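Local atomic coordinates of Sodium/sialic acid symporter SiaT (Proteus mirabilis, PDB entry 5NV9), a protein that couples the inward sodium gradient to uptake of the sialic acid N-acetylneuraminic acid across the bacterial inner membrane. Residues S409-P417 with S443-Y452. Numbering follows the deposited sequence.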
ATOM      1  N   SER A 409      -4.308  -8.183  12.850  1.00 49.04           N
ATOM      2  CA  SER A 409      -3.469  -9.304  12.468  1.00 50.59           C
ATOM      3  C   SER A 409      -4.346 -10.445  11.904  1.00 49.23           C
ATOM      4  O   SER A 409      -3.960 -11.094  10.930  1.00 47.56           O
ATOM      5  CB  SER A 409      -2.553  -9.760  13.614  1.00 50.43           C
ATOM      6  OG  SER A 409      -3.232 -10.582  14.526  1.00 56.43           O
ATOM      7  N   LEU A 410      -5.541 -10.618  12.471  1.00 47.42           N
ATOM      8  CA  LEU A 410      -6.513 -11.626  12.022  1.00 45.87           C
ATOM      9  C   LEU A 410      -7.009 -11.414  10.571  1.00 44.30           C
ATOM     10  O   LEU A 410      -7.001 -12.354   9.756  1.00 41.15           O
ATOM     11  CB  LEU A 410      -7.706 -11.624  12.976  1.00 45.23           C
ATOM     12  CG  LEU A 410      -8.772 -12.676  12.774  1.00 47.57           C
ATOM     13  CD1 LEU A 410      -8.121 -14.042  12.698  1.00 50.43           C
ATOM     14  CD2 LEU A 410      -9.751 -12.591  13.936  1.00 52.93           C
ATOM     15  N   ILE A 411      -7.441 -10.183  10.262  1.00 44.25           N
ATOM     16  CA  ILE A 411      -7.959  -9.832   8.908  1.00 40.20           C
ATOM     17  C   ILE A 411      -6.828  -9.865   7.842  1.00 40.37           C
ATOM     18  O   ILE A 411      -7.047 -10.275   6.684  1.00 38.15           O
ATOM     19  CB  ILE A 411      -8.670  -8.453   8.928  1.00 44.44           C
ATOM     20  CG1 ILE A 411      -9.228  -8.129   7.564  1.00 42.81           C
ATOM     21  CG2 ILE A 411      -7.734  -7.337   9.332  1.00 46.41           C
ATOM     22  CD1 ILE A 411     -10.161  -9.236   7.063  1.00 47.62           C
ATOM     23  N   GLY A 412      -5.624  -9.450   8.265  1.00 36.84           N
ATOM     24  CA  GLY A 412      -4.406  -9.543   7.463  1.00 37.40           C
ATOM     25  C   GLY A 412      -4.136 -10.926   6.927  1.00 37.11           C
ATOM     26  O   GLY A 412      -3.672 -11.086   5.799  1.00 39.77           O
ATOM     27  N   LEU A 413      -4.432 -11.941   7.729  1.00 33.46           N
ATOM     28  CA  LEU A 413      -4.255 -13.288   7.278  1.00 32.53           C
ATOM     29  C   LEU A 413      -5.147 -13.649   6.064  1.00 29.75           C
ATOM     30  O   LEU A 413      -4.832 -14.613   5.338  1.00 32.15           O
ATOM     31  CB  LEU A 413      -4.570 -14.239   8.407  1.00 31.89           C
ATOM     32  CG  LEU A 413      -3.697 -14.171   9.666  1.00 31.39           C
ATOM     33  CD1 LEU A 413      -4.300 -15.075  10.750  1.00 30.12           C
ATOM     34  CD2 LEU A 413      -2.295 -14.591   9.302  1.00 29.85           C
HETATM   35  N   MSE A 414      -6.238 -12.915   5.848  1.00 28.20           N
HETATM   36  CA  MSE A 414      -7.166 -13.179   4.715  1.00 30.18           C
HETATM   37  C   MSE A 414      -6.635 -12.740   3.360  1.00 31.51           C
HETATM   38  O   MSE A 414      -7.170 -13.192   2.332  1.00 36.74           O
HETATM   39  CB  MSE A 414      -8.583 -12.636   4.877  1.00 32.12           C
HETATM   40  CG  MSE A 414      -9.200 -12.926   6.245  1.00 34.30           C
HETATM   41 SE   MSE A 414      -9.583 -14.843   6.373  1.00 42.88          SE
HETATM   42  CE  MSE A 414      -8.179 -15.358   7.692  1.00 32.88           C
ATOM     43  N   GLY A 415      -5.542 -11.970   3.325  1.00 29.33           N
ATOM     44  CA  GLY A 415      -4.884 -11.608   2.084  1.00 29.25           C
ATOM     45  C   GLY A 415      -4.372 -12.764   1.251  1.00 29.53           C
ATOM     46  O   GLY A 415      -4.474 -12.752   0.004  1.00 28.38           O
ATOM     47  N   GLY A 416      -3.827 -13.762   1.923  1.00 26.31           N
ATOM     48  CA  GLY A 416      -3.403 -14.981   1.272  1.00 25.95           C
ATOM     49  C   GLY A 416      -4.555 -15.663   0.531  1.00 26.11           C
ATOM     50  O   GLY A 416      -4.491 -15.864  -0.692  1.00 26.89           O
ATOM     51  N   PRO A 417      -5.629 -16.015   1.250  1.00 27.97           N
ATOM     52  CA  PRO A 417      -6.767 -16.694   0.575  1.00 26.69           C
ATOM     53  C   PRO A 417      -7.365 -15.827  -0.552  1.00 27.33           C
ATOM     54  O   PRO A 417      -7.725 -16.337  -1.602  1.00 23.74           O
ATOM     55  CB  PRO A 417      -7.760 -16.945   1.727  1.00 26.55           C
ATOM     56  CG  PRO A 417      -6.950 -16.908   2.981  1.00 27.83           C
ATOM     57  CD  PRO A 417      -5.813 -15.948   2.705  1.00 29.03           C
ATOM     58  N   SER A 443      -7.640 -22.878   3.310  1.00 21.76           N
ATOM     59  CA  SER A 443      -6.777 -21.699   3.466  1.00 22.55           C
ATOM     60  C   SER A 443      -6.944 -21.069   4.846  1.00 21.89           C
ATOM     61  O   SER A 443      -5.959 -20.854   5.550  1.00 23.85           O
ATOM     62  CB  SER A 443      -7.085 -20.664   2.380  1.00 24.17           C
ATOM     63  OG  SER A 443      -6.029 -19.726   2.313  1.00 32.67           O
ATOM     64  N   ILE A 444      -8.181 -20.829   5.275  1.00 22.16           N
ATOM     65  CA  ILE A 444      -8.398 -20.123   6.525  1.00 21.96           C
ATOM     66  C   ILE A 444      -7.837 -20.877   7.722  1.00 24.05           C
ATOM     67  O   ILE A 444      -7.166 -20.303   8.592  1.00 23.21           O
ATOM     68  CB  ILE A 444      -9.873 -19.771   6.734  1.00 23.37           C
ATOM     69  CG1 ILE A 444     -10.247 -18.569   5.833  1.00 23.26           C
ATOM     70  CG2 ILE A 444     -10.164 -19.469   8.203  1.00 22.84           C
ATOM     71  CD1 ILE A 444     -11.745 -18.379   5.761  1.00 23.78           C
ATOM     72  N   ILE A 445      -8.111 -22.173   7.742  1.00 23.38           N
ATOM     73  CA  ILE A 445      -7.644 -23.033   8.771  1.00 24.12           C
ATOM     74  C   ILE A 445      -6.115 -23.109   8.805  1.00 22.77           C
ATOM     75  O   ILE A 445      -5.484 -23.185   9.895  1.00 23.93           O
ATOM     76  CB  ILE A 445      -8.228 -24.453   8.550  1.00 24.02           C
ATOM     77  CG1 ILE A 445      -9.712 -24.489   8.869  1.00 26.52           C
ATOM     78  CG2 ILE A 445      -7.511 -25.449   9.413  1.00 26.22           C
ATOM     79  CD1 ILE A 445     -10.384 -25.816   8.517  1.00 29.16           C
ATOM     80  N   ALA A 446      -5.519 -23.157   7.620  1.00 21.70           N
ATOM     81  CA  ALA A 446      -4.101 -23.306   7.519  1.00 19.76           C
ATOM     82  C   ALA A 446      -3.399 -22.054   8.020  1.00 20.99           C
ATOM     83  O   ALA A 446      -2.402 -22.186   8.740  1.00 18.26           O
ATOM     84  CB  ALA A 446      -3.679 -23.598   6.087  1.00 19.39           C
ATOM     85  N   VAL A 447      -3.921 -20.883   7.645  1.00 19.63           N
ATOM     86  CA  VAL A 447      -3.329 -19.623   8.079  1.00 22.28           C
ATOM     87  C   VAL A 447      -3.505 -19.390   9.571  1.00 23.10           C
ATOM     88  O   VAL A 447      -2.573 -18.867  10.201  1.00 23.98           O
ATOM     89  CB  VAL A 447      -3.772 -18.359   7.259  1.00 21.40           C
ATOM     90  CG1 VAL A 447      -3.551 -18.625   5.788  1.00 22.89           C
ATOM     91  CG2 VAL A 447      -5.224 -17.947   7.483  1.00 23.26           C
ATOM     92  N   LEU A 448      -4.656 -19.753  10.140  1.00 23.75           N
ATOM     93  CA  LEU A 448      -4.866 -19.567  11.593  1.00 25.32           C
ATOM     94  C   LEU A 448      -3.895 -20.508  12.335  1.00 24.28           C
ATOM     95  O   LEU A 448      -3.267 -20.105  13.323  1.00 20.47           O
ATOM     96  CB  LEU A 448      -6.305 -19.887  12.038  1.00 26.13           C
ATOM     97  CG  LEU A 448      -7.430 -19.032  11.494  1.00 28.66           C
ATOM     98  CD1 LEU A 448      -8.758 -19.747  11.771  1.00 29.16           C
ATOM     99  CD2 LEU A 448      -7.343 -17.622  12.105  1.00 30.99           C
ATOM    100  N   ALA A 449      -3.785 -21.762  11.868  1.00 26.29           N
ATOM    101  CA  ALA A 449      -2.724 -22.685  12.388  1.00 26.52           C
ATOM    102  C   ALA A 449      -1.306 -22.063  12.351  1.00 27.06           C
ATOM    103  O   ALA A 449      -0.569 -22.119  13.376  1.00 25.02           O
ATOM    104  CB  ALA A 449      -2.731 -23.992  11.627  1.00 27.54           C
ATOM    105  N   ALA A 450      -0.924 -21.477  11.199  1.00 24.95           N
ATOM    106  CA  ALA A 450       0.422 -20.856  11.009  1.00 24.88           C
ATOM    107  C   ALA A 450       0.674 -19.742  12.003  1.00 25.21           C
ATOM    108  O   ALA A 450       1.714 -19.714  12.661  1.00 25.54           O
ATOM    109  CB  ALA A 450       0.596 -20.288   9.603  1.00 26.11           C
ATOM    110  N   ARG A 451      -0.318 -18.865  12.124  1.00 25.92           N
ATOM    111  CA  ARG A 451      -0.189 -17.627  12.838  1.00 25.20           C
ATOM    112  C   ARG A 451      -0.280 -17.861  14.319  1.00 28.24           C
ATOM    113  O   ARG A 451       0.526 -17.300  15.048  1.00 24.21           O
ATOM    114  CB  ARG A 451      -1.280 -16.631  12.421  1.00 26.35           C
ATOM    115  CG  ARG A 451      -1.476 -15.439  13.338  1.00 25.83           C
ATOM    116  CD  ARG A 451      -0.275 -14.510  13.267  1.00 28.90           C
ATOM    117  NE  ARG A 451      -0.507 -13.426  14.185  1.00 32.07           N
ATOM    118  CZ  ARG A 451      -0.348 -13.501  15.500  1.00 39.60           C
ATOM    119  NH1 ARG A 451       0.129 -14.610  16.067  1.00 37.89           N
ATOM    120  NH2 ARG A 451      -0.647 -12.451  16.259  1.00 40.57           N
ATOM    121  N   TYR A 452      -1.243 -18.692  14.759  1.00 28.53           N
ATOM    122  CA  TYR A 452      -1.537 -18.845  16.180  1.00 28.18           C
ATOM    123  C   TYR A 452      -1.016 -20.145  16.808  1.00 29.91           C
ATOM    124  O   TYR A 452      -0.874 -20.230  18.030  1.00 29.10           O
ATOM    125  CB  TYR A 452      -3.030 -18.679  16.438  1.00 30.16           C
ATOM    126  CG  TYR A 452      -3.583 -17.350  16.042  1.00 30.88           C
ATOM    127  CD1 TYR A 452      -3.153 -16.160  16.666  1.00 33.13           C
ATOM    128  CD2 TYR A 452      -4.536 -17.243  15.031  1.00 32.36           C
ATOM    129  CE1 TYR A 452      -3.637 -14.902  16.248  1.00 31.95           C
ATOM    130  CE2 TYR A 452      -5.055 -15.994  14.640  1.00 34.89           C
ATOM    131  CZ  TYR A 452      -4.608 -14.824  15.259  1.00 34.96           C
ATOM    132  OH  TYR A 452      -5.108 -13.582  14.854  1.00 40.20           O
TER
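Leu413 and Val447 bring the backbones of 409-417 and 443-452 to 6.5 Å between their CA atoms, and at Pro417 and Ser443 the CA atoms close to 5.8 Å, while the two chains run antiparallel. Leu413 carries the middle of the contact: its CB rests on Val447 CG2, and its CD1 lies 3.8 Å from Arg451 CB, crossing the aliphatic start of the arginine at about a right angle. Short, apolar Val447 fits between the backbones, its CG2 also meeting CE of Met414 (present as selenomethionine), whose bent, unbranched chain carries SE to 3.8 Å from Ile444 CG1. The two segments belong to neighbouring transmembrane helices of this LeuT-fold symporter, well away from its sialic acid and sodium sites; the first is interrupted by a type I turn from Gly412 to Gly415. Beyond the turn the compact Pro417 ring sets CG a tight 3.0 Å from Ser443 OG; small serine lets the backbones come close, its OG hydrogen-bonded to Gly465 O of helix 459-475. At the other end, Leu410, on the surface, and partly exposed Leu448 offer apolar methyls, CD1 and CD2, 3.7 Å apart, and Leu410 CD1 touches the edge of the Tyr452 ring. Arg451 suits its place by laying its aliphatic part on both Leu413 and this broad, flat ring: chi1 of 165° swings CG away from the backbone N and over one ring face, 3.5 Å above its plane, and the guanidinium in turn has Tyr452 CE1 over its centre.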